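CELL WALL surface anchor family protein (Streptococcus pneumoniae, PDB 2WW8) is the adhesin of the pneumococcal pilus and probably mediates attachment of the bacterium to host cells. Local coordinates at residues A[174-179]-A[714-719]; A[449-454]-A[498-503]; A[70-75]-A[96-101]; A[752-757]-A[781-786]. All coordinates share one frame; numbering follows the deposited sequence.

Contact 1. Residues A[174-179]-A[714-719]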
loop_
_atom_site.group_PDB
_atom_site.type_symbol
_atom_site.label_atom_id
_atom_site.label_comp_id
_atom_site.label_asym_id
_atom_site.label_seq_id
_atom_site.Cartn_x
_atom_site.Cartn_y
_atom_site.Cartn_z
ATOM N N ALA A 174 1.604 14.331 11.921
ATOM C CA ALA A 174 0.641 13.301 11.533
ATOM C C ALA A 174 1.229 11.906 11.640
ATOM O O ALA A 174 2.446 11.735 11.432
ATOM C CB ALA A 174 0.159 13.540 10.113
ATOM N N LEU A 175 0.333 10.958 11.937
ATOM C CA LEU A 175 0.617 9.526 12.178
ATOM C C LEU A 175 -0.345 8.632 11.390
ATOM O O LEU A 175 -1.568 8.881 11.350
ATOM C CB LEU A 175 0.525 9.119 13.668
ATOM C CG LEU A 175 1.302 10.007 14.672
ATOM C CD1 LEU A 175 0.907 9.722 16.110
ATOM C CD2 LEU A 175 2.821 9.907 14.512
ATOM N N ASN A 176 0.229 7.586 10.801
ATOM C CA ASN A 176 -0.530 6.566 10.123
ATOM C C ASN A 176 -0.396 5.264 10.913
ATOM O O ASN A 176 0.627 5.021 11.568
ATOM C CB ASN A 176 0.003 6.334 8.710
ATOM C CG ASN A 176 -0.747 7.150 7.659
ATOM O OD1 ASN A 176 -1.895 7.588 7.863
ATOM N ND2 ASN A 176 -0.096 7.361 6.512
ATOM N N PRO A 177 -1.425 4.423 10.808
ATOM C CA PRO A 177 -1.299 3.049 11.256
ATOM C C PRO A 177 -0.251 2.376 10.400
ATOM O O PRO A 177 -0.096 2.712 9.207
ATOM C CB PRO A 177 -2.640 2.405 10.889
ATOM C CG PRO A 177 -3.355 3.401 10.028
ATOM C CD PRO A 177 -2.781 4.758 10.308
ATOM N N ASN A 178 0.390 1.370 11.004
ATOM C CA ASN A 178 1.328 0.544 10.282
ATOM C C ASN A 178 1.298 -0.926 10.685
ATOM O O ASN A 178 1.538 -1.234 11.853
ATOM C CB ASN A 178 2.742 1.099 10.466
ATOM C CG ASN A 178 3.753 0.397 9.573
ATOM O OD1 ASN A 178 3.616 0.407 8.352
ATOM N ND2 ASN A 178 4.768 -0.209 10.177
ATOM N N PRO A 179 1.028 -1.835 9.724
ATOM C CA PRO A 179 0.584 -1.452 8.373
ATOM C C PRO A 179 -0.787 -0.806 8.296
ATOM O O PRO A 179 -1.591 -0.962 9.225
ATOM C CB PRO A 179 0.585 -2.785 7.600
ATOM C CG PRO A 179 0.527 -3.805 8.570
ATOM C CD PRO A 179 1.293 -3.282 9.798
ATOM N N PRO A 714 -8.102 0.709 10.433
ATOM C CA PRO A 714 -7.180 1.371 11.368
ATOM C C PRO A 714 -7.253 2.914 11.227
ATOM O O PRO A 714 -7.790 3.361 10.217
ATOM C CB PRO A 714 -5.819 0.844 10.913
ATOM C CG PRO A 714 -5.988 0.608 9.438
ATOM C CD PRO A 714 -7.417 0.155 9.247
ATOM N N ILE A 715 -6.790 3.718 12.198
ATOM C CA ILE A 715 -7.095 5.167 12.234
ATOM C C ILE A 715 -5.851 6.102 12.367
ATOM O O ILE A 715 -5.132 6.010 13.357
ATOM C CB ILE A 715 -8.033 5.521 13.438
ATOM C CG1 ILE A 715 -9.184 4.524 13.590
ATOM C CG2 ILE A 715 -8.626 6.901 13.248
ATOM C CD1 ILE A 715 -10.183 4.744 12.513
ATOM N N PRO A 716 -5.625 7.025 11.408
ATOM C CA PRO A 716 -4.573 8.037 11.460
ATOM C C PRO A 716 -4.885 9.148 12.466
ATOM O O PRO A 716 -6.030 9.281 12.925
ATOM C CB PRO A 716 -4.634 8.669 10.061
ATOM C CG PRO A 716 -5.269 7.568 9.183
ATOM C CD PRO A 716 -6.361 7.100 10.117
ATOM N N LYS A 717 -3.853 9.940 12.773
ATOM C CA LYS A 717 -3.985 11.023 13.754
ATOM C C LYS A 717 -3.292 12.258 13.209
ATOM O O LYS A 717 -2.292 12.110 12.496
ATOM C CB LYS A 717 -3.289 10.678 15.077
ATOM C CG LYS A 717 -4.011 9.588 15.851
ATOM C CD LYS A 717 -3.399 8.232 15.621
ATOM C CE LYS A 717 -3.958 7.247 16.656
ATOM N NZ LYS A 717 -5.171 6.517 16.088
ATOM N N ILE A 718 -3.782 13.448 13.563
ATOM C CA ILE A 718 -3.109 14.674 13.144
ATOM C C ILE A 718 -3.122 15.627 14.328
ATOM O O ILE A 718 -4.005 15.527 15.215
ATOM C CB ILE A 718 -3.773 15.328 11.903
ATOM C CG1 ILE A 718 -5.235 15.691 12.206
ATOM C CG2 ILE A 718 -3.634 14.385 10.675
ATOM C CD1 ILE A 718 -5.920 16.498 11.126
ATOM N N ARG A 719 -2.127 16.523 14.353
ATOM C CA ARG A 719 -2.093 17.564 15.376
ATOM C C ARG A 719 -1.503 18.854 14.831
ATOM O O ARG A 719 -1.017 18.892 13.694
ATOM C CB ARG A 719 -1.226 17.127 16.561
ATOM C CG ARG A 719 0.215 16.887 16.122
ATOM C CD ARG A 719 1.108 16.797 17.321
ATOM N NE ARG A 719 2.483 16.455 16.992
ATOM C CZ ARG A 719 3.446 16.451 17.901
ATOM N NH1 ARG A 719 3.132 16.774 19.146
ATOM N NH2 ARG A 719 4.688 16.138 17.564
#
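Two backbone hydrogen bonds pair Leu175 with Lys717 in antiparallel register: Leu175 N gives to Lys717 O at 2.9 Å, and Lys717 N returns a bond of the same length to Leu175 O. Both donors lie in the plane of the carbonyl they address. The next pair would need the N-H of Pro177, which proline lacks, and Ile715 N turns instead to the Tyr158 hydroxyl. Lys717 turns its long chain back along its own segment, so that NZ reaches Ile715 O at 2.8 Å from above the carbonyl plane; the same ammonium makes a salt bridge with Asp693. Asn176 OD1, which accepts from the backbone of Ile193, also rests against Pro716 CG at 3.6 Å. Where the bonds stop, rings take over: Pro177 and Pro714 cross at about a right angle with CB against CB at 3.5 Å. At the other end Ala174 CB meets Ile718 CG2 at 3.9 Å, a methyl small enough for a pair whose CA atoms are 4.3 Å apart. Strand 171-184 is thus joined to the Ig-like region, more than 530 positions later, by one pair of backbone hydrogen bonds that gives way to contact between rigid proline rings.

Contact 2. Residues A[449-454]-A[498-503]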
loop_
_atom_site.group_PDB
_atom_site.type_symbol
_atom_site.label_atom_id
_atom_site.label_comp_id
_atom_site.label_asym_id
_atom_site.label_seq_id
_atom_site.Cartn_x
_atom_site.Cartn_y
_atom_site.Cartn_z
ATOM N N GLN A 449 -4.936 -45.594 -35.123
ATOM C CA GLN A 449 -5.119 -46.940 -35.645
ATOM C C GLN A 449 -3.958 -47.842 -35.267
ATOM O O GLN A 449 -2.809 -47.436 -35.075
ATOM C CB GLN A 449 -5.324 -46.893 -37.177
ATOM C CG GLN A 449 -6.517 -46.028 -37.652
ATOM C CD GLN A 449 -7.885 -46.576 -37.194
ATOM O OE1 GLN A 449 -8.082 -47.802 -37.053
ATOM N NE2 GLN A 449 -8.846 -45.668 -37.007
ATOM N N MET A 450 -4.291 -49.114 -35.156
ATOM C CA MET A 450 -3.309 -50.176 -35.151
ATOM C C MET A 450 -3.507 -50.869 -36.524
ATOM O O MET A 450 -4.552 -51.434 -36.780
ATOM C CB MET A 450 -3.564 -51.180 -34.034
ATOM C CG MET A 450 -3.539 -50.552 -32.642
ATOM S SD MET A 450 -4.121 -51.774 -31.454
ATOM C CE MET A 450 -3.972 -50.916 -29.856
ATOM N N PHE A 451 -2.518 -50.808 -37.405
ATOM C CA PHE A 451 -2.753 -51.131 -38.819
ATOM C C PHE A 451 -2.996 -52.624 -38.966
ATOM O O PHE A 451 -2.344 -53.423 -38.280
ATOM C CB PHE A 451 -1.519 -50.717 -39.636
ATOM C CG PHE A 451 -1.214 -49.254 -39.523
ATOM C CD1 PHE A 451 -2.176 -48.309 -39.845
ATOM C CD2 PHE A 451 0.017 -48.815 -39.050
ATOM C CE1 PHE A 451 -1.948 -46.955 -39.698
ATOM C CE2 PHE A 451 0.279 -47.457 -38.919
ATOM C CZ PHE A 451 -0.687 -46.515 -39.236
ATOM N N THR A 452 -3.924 -52.977 -39.843
ATOM C CA THR A 452 -4.198 -54.368 -40.156
ATOM C C THR A 452 -3.451 -54.821 -41.419
ATOM O O THR A 452 -3.494 -56.012 -41.773
ATOM C CB THR A 452 -5.698 -54.600 -40.363
ATOM O OG1 THR A 452 -6.085 -53.813 -41.482
ATOM C CG2 THR A 452 -6.505 -54.096 -39.188
ATOM N N ASP A 453 -2.756 -53.916 -42.113
ATOM C CA ASP A 453 -1.844 -54.228 -43.253
ATOM C C ASP A 453 -0.444 -53.766 -42.799
ATOM O O ASP A 453 -0.292 -52.595 -42.435
ATOM C CB ASP A 453 -2.315 -53.384 -44.438
ATOM C CG ASP A 453 -1.461 -53.536 -45.713
ATOM O OD1 ASP A 453 -0.367 -54.162 -45.722
ATOM O OD2 ASP A 453 -1.952 -53.016 -46.744
ATOM N N LYS A 454 0.543 -54.664 -42.769
ATOM C CA LYS A 454 1.902 -54.339 -42.327
ATOM C C LYS A 454 2.649 -53.416 -43.300
ATOM O O LYS A 454 3.694 -52.876 -42.951
ATOM C CB LYS A 454 2.715 -55.639 -42.442
ATOM C CG LYS A 454 2.356 -56.655 -41.385
ATOM C CD LYS A 454 3.402 -57.784 -41.363
ATOM C CE LYS A 454 2.961 -58.790 -40.291
ATOM N NZ LYS A 454 3.828 -59.981 -40.213
ATOM N N GLU A 498 5.953 -54.667 -35.409
ATOM C CA GLU A 498 4.923 -55.443 -34.772
ATOM C C GLU A 498 4.088 -54.597 -33.777
ATOM O O GLU A 498 2.882 -54.650 -33.788
ATOM C CB GLU A 498 5.523 -56.606 -33.980
ATOM C CG GLU A 498 4.439 -57.610 -33.605
ATOM C CD GLU A 498 3.657 -57.230 -32.308
ATOM O OE1 GLU A 498 4.277 -56.550 -31.446
ATOM O OE2 GLU A 498 2.444 -57.577 -32.096
ATOM N N SER A 499 4.747 -53.856 -32.905
ATOM C CA SER A 499 4.025 -53.163 -31.823
ATOM C C SER A 499 3.092 -52.026 -32.273
ATOM O O SER A 499 2.324 -51.536 -31.463
ATOM C CB SER A 499 5.045 -52.702 -30.789
ATOM O OG SER A 499 5.686 -51.560 -31.298
ATOM N N ILE A 500 3.115 -51.659 -33.565
ATOM C CA ILE A 500 2.283 -50.609 -34.141
ATOM C C ILE A 500 1.052 -51.229 -34.802
ATOM O O ILE A 500 0.098 -50.516 -35.089
ATOM C CB ILE A 500 3.105 -49.840 -35.232
ATOM C CG1 ILE A 500 4.399 -49.212 -34.693
ATOM C CG2 ILE A 500 2.344 -48.740 -35.909
ATOM C CD1 ILE A 500 4.368 -48.522 -33.374
ATOM N N LEU A 501 1.097 -52.538 -35.099
ATOM C CA LEU A 501 0.027 -53.224 -35.783
ATOM C C LEU A 501 -1.098 -53.660 -34.841
ATOM O O LEU A 501 -0.977 -53.564 -33.622
ATOM C CB LEU A 501 0.616 -54.515 -36.402
ATOM C CG LEU A 501 1.774 -54.269 -37.410
ATOM C CD1 LEU A 501 2.436 -55.616 -37.834
ATOM C CD2 LEU A 501 1.330 -53.505 -38.648
ATOM N N ALA A 502 -2.211 -54.036 -35.460
ATOM C CA ALA A 502 -3.360 -54.648 -34.792
ATOM C C ALA A 502 -2.828 -55.950 -34.154
ATOM O O ALA A 502 -1.818 -56.532 -34.594
ATOM C CB ALA A 502 -4.345 -54.931 -35.881
ATOM N N TYR A 503 -3.491 -56.418 -33.111
ATOM C CA TYR A 503 -3.090 -57.659 -32.447
ATOM C C TYR A 503 -4.364 -58.335 -31.894
ATOM O O TYR A 503 -5.379 -57.663 -31.670
ATOM C CB TYR A 503 -2.024 -57.315 -31.387
ATOM C CG TYR A 503 -2.612 -56.564 -30.197
ATOM C CD1 TYR A 503 -2.787 -55.146 -30.209
ATOM C CD2 TYR A 503 -2.985 -57.270 -29.049
ATOM C CE1 TYR A 503 -3.324 -54.471 -29.103
ATOM C CE2 TYR A 503 -3.524 -56.578 -27.939
ATOM C CZ TYR A 503 -3.686 -55.215 -27.967
ATOM O OH TYR A 503 -4.266 -54.599 -26.870
HETATM O O HOH W 1 -0.538 -47.925 -33.854
#
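Met450 sets its CG anti to the carbonyl carbon (chi1 -59°) and then runs fully extended, while Tyr503 takes the crowded position between its backbone N and carbonyl carbon (chi1 71°). The two side chains therefore cross obliquely, and the thioether arrives at the rim of the ring: Met450 SD is 3.7 Å from Tyr503 CE1, with Met450 CE in the ring plane beside it. This edge-on Met-aromatic contact suits a flexible, polarisable side chain. The phenol OH is hydrogen-bonded to Ile396 N. Leu501 spreads its two methyls over the other segment: CD1 lies 3.7 Å from Lys454 CG, using the aliphatic part of the lysine, and CD2 is 4.1 Å from Phe451 CB. Phe451 and Ile500 lie side by side. A single direct hydrogen bond crosses, Ala502 N to Phe451 O at 2.9 Å, nearly straight at 174° though above the carbonyl plane. A water lies 2.6 Å from Gln449 O and 2.9 Å from Ile500 O. The loop between strands 442-443 and 457-458 thus meets a segment that begins as a short 3-10 turn, between strand 489-496 and helix 516-526, mainly through apolar side chains, with one straight bond and a water serving the backbone.

Contact 3. Residues A[70-75]-A[96-101]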
loop_
_atom_site.group_PDB
_atom_site.type_symbol
_atom_site.label_atom_id
_atom_site.label_comp_id
_atom_site.label_asym_id
_atom_site.label_seq_id
_atom_site.Cartn_x
_atom_site.Cartn_y
_atom_site.Cartn_z
ATOM N N LYS A 70 -2.197 38.760 36.502
ATOM C CA LYS A 70 -3.059 38.412 37.621
ATOM C C LYS A 70 -4.427 37.942 37.146
ATOM O O LYS A 70 -5.086 38.568 36.301
ATOM C CB LYS A 70 -3.095 39.473 38.748
ATOM C CG LYS A 70 -4.065 40.642 38.581
ATOM C CD LYS A 70 -4.660 41.092 39.918
ATOM C CE LYS A 70 -5.443 42.397 39.756
ATOM N NZ LYS A 70 -4.637 43.579 40.200
ATOM N N ASN A 71 -4.802 36.804 37.718
ATOM C CA ASN A 71 -6.077 36.191 37.449
ATOM C C ASN A 71 -7.261 36.987 37.997
ATOM O O ASN A 71 -7.410 37.141 39.206
ATOM C CB ASN A 71 -6.053 34.759 37.975
ATOM C CG ASN A 71 -7.062 33.895 37.278
ATOM O OD1 ASN A 71 -8.273 34.118 37.391
ATOM N ND2 ASN A 71 -6.569 32.927 36.514
ATOM N N ASN A 72 -8.093 37.484 37.086
ATOM C CA ASN A 72 -9.294 38.263 37.396
ATOM C C ASN A 72 -10.490 37.551 38.045
ATOM O O ASN A 72 -11.564 38.149 38.174
ATOM C CB ASN A 72 -9.798 38.990 36.143
ATOM C CG ASN A 72 -8.792 39.977 35.589
ATOM O OD1 ASN A 72 -7.735 40.229 36.181
ATOM N ND2 ASN A 72 -9.124 40.541 34.432
ATOM N N THR A 73 -10.350 36.293 38.450
ATOM C CA THR A 73 -11.433 35.679 39.216
ATOM C C THR A 73 -10.932 35.219 40.588
ATOM O O THR A 73 -11.701 35.211 41.555
ATOM C CB THR A 73 -12.200 34.542 38.461
ATOM O OG1 THR A 73 -11.289 33.501 38.090
ATOM C CG2 THR A 73 -12.949 35.056 37.219
ATOM N N ASP A 74 -9.653 34.854 40.662
ATOM C CA ASP A 74 -9.045 34.398 41.916
ATOM C C ASP A 74 -8.083 35.403 42.581
ATOM O O ASP A 74 -7.796 35.296 43.778
ATOM C CB ASP A 74 -8.442 32.987 41.772
ATOM C CG ASP A 74 -7.129 32.963 40.994
ATOM O OD1 ASP A 74 -6.723 34.001 40.421
ATOM O OD2 ASP A 74 -6.480 31.890 40.947
ATOM N N GLY A 75 -7.603 36.383 41.814
ATOM C CA GLY A 75 -6.672 37.397 42.315
ATOM C C GLY A 75 -5.201 37.003 42.317
ATOM O O GLY A 75 -4.341 37.884 42.326
ATOM N N PRO A 96 -6.730 28.493 31.702
ATOM C CA PRO A 96 -7.993 29.052 31.217
ATOM C C PRO A 96 -8.497 30.223 32.077
ATOM O O PRO A 96 -8.347 30.175 33.293
ATOM C CB PRO A 96 -8.945 27.857 31.349
ATOM C CG PRO A 96 -8.053 26.642 31.158
ATOM C CD PRO A 96 -6.622 27.048 31.422
ATOM N N GLY A 97 -9.087 31.257 31.481
ATOM C CA GLY A 97 -9.581 32.405 32.239
ATOM C C GLY A 97 -9.172 33.757 31.680
ATOM O O GLY A 97 -8.648 33.855 30.562
ATOM N N THR A 98 -9.412 34.797 32.477
ATOM C CA THR A 98 -9.190 36.184 32.063
ATOM C C THR A 98 -8.143 36.832 32.953
ATOM O O THR A 98 -8.160 36.642 34.167
ATOM C CB THR A 98 -10.515 36.958 32.116
ATOM O OG1 THR A 98 -11.464 36.227 31.334
ATOM C CG2 THR A 98 -10.380 38.368 31.543
ATOM N N TYR A 99 -7.222 37.576 32.346
ATOM C CA TYR A 99 -6.086 38.143 33.068
ATOM C C TYR A 99 -5.908 39.636 32.787
ATOM O O TYR A 99 -6.245 40.107 31.694
ATOM C CB TYR A 99 -4.791 37.392 32.731
ATOM C CG TYR A 99 -4.806 35.922 33.097
ATOM C CD1 TYR A 99 -5.648 35.009 32.432
ATOM C CD2 TYR A 99 -3.975 35.437 34.107
ATOM C CE1 TYR A 99 -5.674 33.668 32.776
ATOM C CE2 TYR A 99 -3.991 34.084 34.458
ATOM C CZ TYR A 99 -4.846 33.211 33.790
ATOM O OH TYR A 99 -4.851 31.885 34.161
ATOM N N THR A 100 -5.407 40.369 33.787
ATOM C CA THR A 100 -4.822 41.685 33.542
ATOM C C THR A 100 -3.301 41.575 33.635
ATOM O O THR A 100 -2.760 40.991 34.582
ATOM C CB THR A 100 -5.393 42.825 34.428
ATOM O OG1 THR A 100 -6.822 42.797 34.370
ATOM C CG2 THR A 100 -4.926 44.209 33.938
ATOM N N LEU A 101 -2.666 42.106 32.591
ATOM C CA LEU A 101 -1.218 42.255 32.434
ATOM C C LEU A 101 -0.839 43.726 32.628
ATOM O O LEU A 101 -1.390 44.627 31.973
ATOM C CB LEU A 101 -0.784 41.829 31.027
ATOM C CG LEU A 101 0.606 41.345 30.575
ATOM C CD1 LEU A 101 1.086 42.215 29.411
ATOM C CD2 LEU A 101 1.714 41.222 31.623
#
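The Tyr99 ring carries the Asn71 amide over one face, with Asn71 ND2 only 3.2 Å from Tyr99 CZ; amide and ring planes stand 64° apart, so the groups are not stacked flat. At the ring's edge, in its plane, lies Gly97 O, and the phenol OH is hydrogen-bonded to Lys95 O. Asn71 is put there by CG standing anti to its backbone N (chi1 -157°). Its OD1 turns back to its own chain and accepts from Thr73 N on a lone pair at 3.2 Å, an Asx turn, and also from Thr73 OG1. Asparagine suits this place, since one short side chain both holds the turn and covers the ring. Behind it the backbones pair antiparallel: Lys70 N donates to Thr100 O at 3.0 Å, and Thr100 N donates to Lys70 O at 3.1 Å. Asn72 N, bonded to Thr98 O, carries the pairing past the strand's end. Gly75 N reaches Asn71 O at 2.7 Å, closing the turn at the surface. Within the prealbumin-like domain these residues join strands 66-71 and 97-105 of a five-stranded antiparallel sheet. Strand 116-121 flanks the latter on its other side, and Tyr99 points inward to touch Ile94 of strand 88-94.

Contact 4. Residues A[752-757]-A[781-786]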
loop_
_atom_site.group_PDB
_atom_site.type_symbol
_atom_site.label_atom_id
_atom_site.label_comp_id
_atom_site.label_asym_id
_atom_site.label_seq_id
_atom_site.Cartn_x
_atom_site.Cartn_y
_atom_site.Cartn_z
ATOM N N ARG A 752 8.190 86.795 44.332
ATOM C CA ARG A 752 7.888 87.102 42.930
ATOM C C ARG A 752 9.000 88.008 42.398
ATOM O O ARG A 752 9.524 88.861 43.115
ATOM C CB ARG A 752 6.568 87.870 42.821
ATOM C CG ARG A 752 6.154 88.342 41.430
ATOM C CD ARG A 752 4.882 89.213 41.526
ATOM N NE ARG A 752 5.056 90.289 42.511
ATOM C CZ ARG A 752 4.444 91.483 42.504
ATOM N NH1 ARG A 752 3.571 91.837 41.553
ATOM N NH2 ARG A 752 4.709 92.353 43.482
ATOM N N GLY A 753 9.357 87.832 41.138
ATOM C CA GLY A 753 10.228 88.803 40.527
ATOM C C GLY A 753 11.709 88.479 40.571
ATOM O O GLY A 753 12.499 89.329 40.178
ATOM N N ALA A 754 12.109 87.286 41.021
ATOM C CA ALA A 754 13.526 86.894 40.851
ATOM C C ALA A 754 13.703 86.353 39.433
ATOM O O ALA A 754 12.752 85.819 38.864
ATOM C CB ALA A 754 13.973 85.830 41.896
ATOM N N VAL A 755 14.906 86.448 38.886
ATOM C CA VAL A 755 15.175 86.004 37.513
ATOM C C VAL A 755 16.324 84.992 37.509
ATOM O O VAL A 755 17.387 85.243 38.071
ATOM C CB VAL A 755 15.493 87.199 36.598
ATOM C CG1 VAL A 755 15.913 86.734 35.204
ATOM C CG2 VAL A 755 14.291 88.184 36.540
ATOM N N PHE A 756 16.115 83.835 36.896
ATOM C CA PHE A 756 17.109 82.764 36.910
ATOM C C PHE A 756 17.303 82.237 35.495
ATOM O O PHE A 756 16.401 82.390 34.666
ATOM C CB PHE A 756 16.585 81.593 37.738
ATOM C CG PHE A 756 16.589 81.844 39.235
ATOM C CD1 PHE A 756 15.618 82.639 39.822
ATOM C CD2 PHE A 756 17.540 81.252 40.050
ATOM C CE1 PHE A 756 15.592 82.851 41.182
ATOM C CE2 PHE A 756 17.539 81.472 41.429
ATOM C CZ PHE A 756 16.564 82.264 41.993
ATOM N N SER A 757 18.444 81.598 35.250
ATOM C CA SER A 757 18.708 80.963 33.982
ATOM C C SER A 757 19.286 79.597 34.290
ATOM O O SER A 757 20.201 79.485 35.100
ATOM C CB SER A 757 19.682 81.799 33.148
ATOM O OG SER A 757 19.046 82.989 32.714
ATOM N N VAL A 781 14.077 83.286 33.495
ATOM C CA VAL A 781 12.735 82.937 33.937
ATOM C C VAL A 781 12.494 83.764 35.193
ATOM O O VAL A 781 13.324 83.808 36.092
ATOM C CB VAL A 781 12.539 81.429 34.141
ATOM C CG1 VAL A 781 12.971 80.697 32.885
ATOM C CG2 VAL A 781 13.373 80.929 35.308
ATOM N N ARG A 782 11.354 84.443 35.209
ATOM C CA ARG A 782 11.016 85.348 36.283
ATOM C C ARG A 782 9.969 84.626 37.138
ATOM O O ARG A 782 8.962 84.161 36.588
ATOM C CB ARG A 782 10.431 86.618 35.666
ATOM C CG ARG A 782 10.002 87.642 36.679
ATOM C CD ARG A 782 9.631 88.932 35.952
ATOM N NE ARG A 782 9.376 90.024 36.892
ATOM C CZ ARG A 782 10.300 90.892 37.302
ATOM N NH1 ARG A 782 11.560 90.818 36.858
ATOM N NH2 ARG A 782 9.945 91.835 38.168
ATOM N N THR A 783 10.181 84.527 38.448
ATOM C CA THR A 783 9.220 83.894 39.354
ATOM C C THR A 783 7.927 84.701 39.497
ATOM O O THR A 783 7.970 85.937 39.442
ATOM C CB THR A 783 9.814 83.664 40.778
ATOM O OG1 THR A 783 10.195 84.921 41.385
ATOM C CG2 THR A 783 11.011 82.693 40.728
ATOM N N GLY A 784 6.809 83.995 39.689
ATOM C CA GLY A 784 5.480 84.571 39.957
ATOM C C GLY A 784 5.183 84.587 41.449
ATOM O O GLY A 784 6.092 84.391 42.263
ATOM N N GLU A 785 3.932 84.806 41.849
ATOM C CA GLU A 785 3.643 84.915 43.280
ATOM C C GLU A 785 3.934 83.644 44.054
ATOM O O GLU A 785 4.194 83.716 45.261
ATOM C CB GLU A 785 2.196 85.296 43.587
ATOM C CG GLU A 785 1.874 86.778 43.409
ATOM C CD GLU A 785 0.366 87.003 43.452
ATOM O OE1 GLU A 785 -0.253 86.724 44.505
ATOM O OE2 GLU A 785 -0.210 87.428 42.422
ATOM N N ASP A 786 3.877 82.493 43.385
ATOM C CA ASP A 786 4.173 81.218 44.053
ATOM C C ASP A 786 5.665 80.942 44.271
ATOM O O ASP A 786 6.021 79.995 44.968
ATOM C CB ASP A 786 3.503 80.040 43.329
ATOM C CG ASP A 786 3.995 79.863 41.884
ATOM O OD1 ASP A 786 5.009 80.460 41.459
ATOM O OD2 ASP A 786 3.349 79.109 41.127
#
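Thr783 is held by three bonds across the contact. Its OG1, in the crowded position between backbone N and carbonyl carbon (chi1 61°), accepts from Ala754 N at 3.1 Å and is also hydrogen-bonded to Leu751 O. Meanwhile Thr783 N donates to Ala754 O at 2.9 Å, nearly along the C=O axis, and Thr783 O receives Gly753 N from above its plane. A threonine suits the spot because its hydroxyl can serve a strand end that has not yet settled into regular pairing, while the side chain touches Leu789. Beyond it the pairing becomes regular: Phe756 and Val781 exchange two backbone bonds, of which Val781 N to Phe756 O is the shorter at 2.8 Å. Val781 CG2 sits 3.4 Å from that same Phe756 O and also faces Phe756 CB. These strands, 755-761 and 781-782, belong to an antiparallel sheet of the C-terminal prealbumin-like domain. The Phe756 side chain leaves on the face it shares with Val781 to meet Leu801 and Leu789, residues of two other strands.

The opposite face, with Val755 and Arg782, is looser. Arg782 is extended from CG to NE; Gly753 CA lies 3.7 Å above one face of its guanidinium, toward the rim, and Arg782 NH1 comes within 3.8 Å of Val755 CG2. Gly753 takes a positive phi of 94°, readily reached without a side chain. Farther out Arg752 CG, anti to its backbone N, rests 3.6 Å from Thr783 O; beyond it the chain bends at chi3, and Arg752 NH1 stays 5.9 Å from Glu785 OE2, too far for a salt bridge, among exposed residues.

The four contacts are spread along a very elongated chain and none touches another. Contact 2 is nested, in sequence, inside the long loop closed by contact 1, yet their centres lie about 77 Å apart: contact 1 closes a loop of some 530 residues, whose far part holds contact 2. That span also includes the residues of the magnesium site, Ser234, Ser236 and Asp387, and those of both calcium sites. Contacts 3 and 4 belong to two separate prealbumin-like domains, with centres about 51 Å apart, and contact 3 comes within about 19 Å of contact 1 at nearest atoms. Contacts 2 and 4 are the most distant pair, about 157 Å between centres.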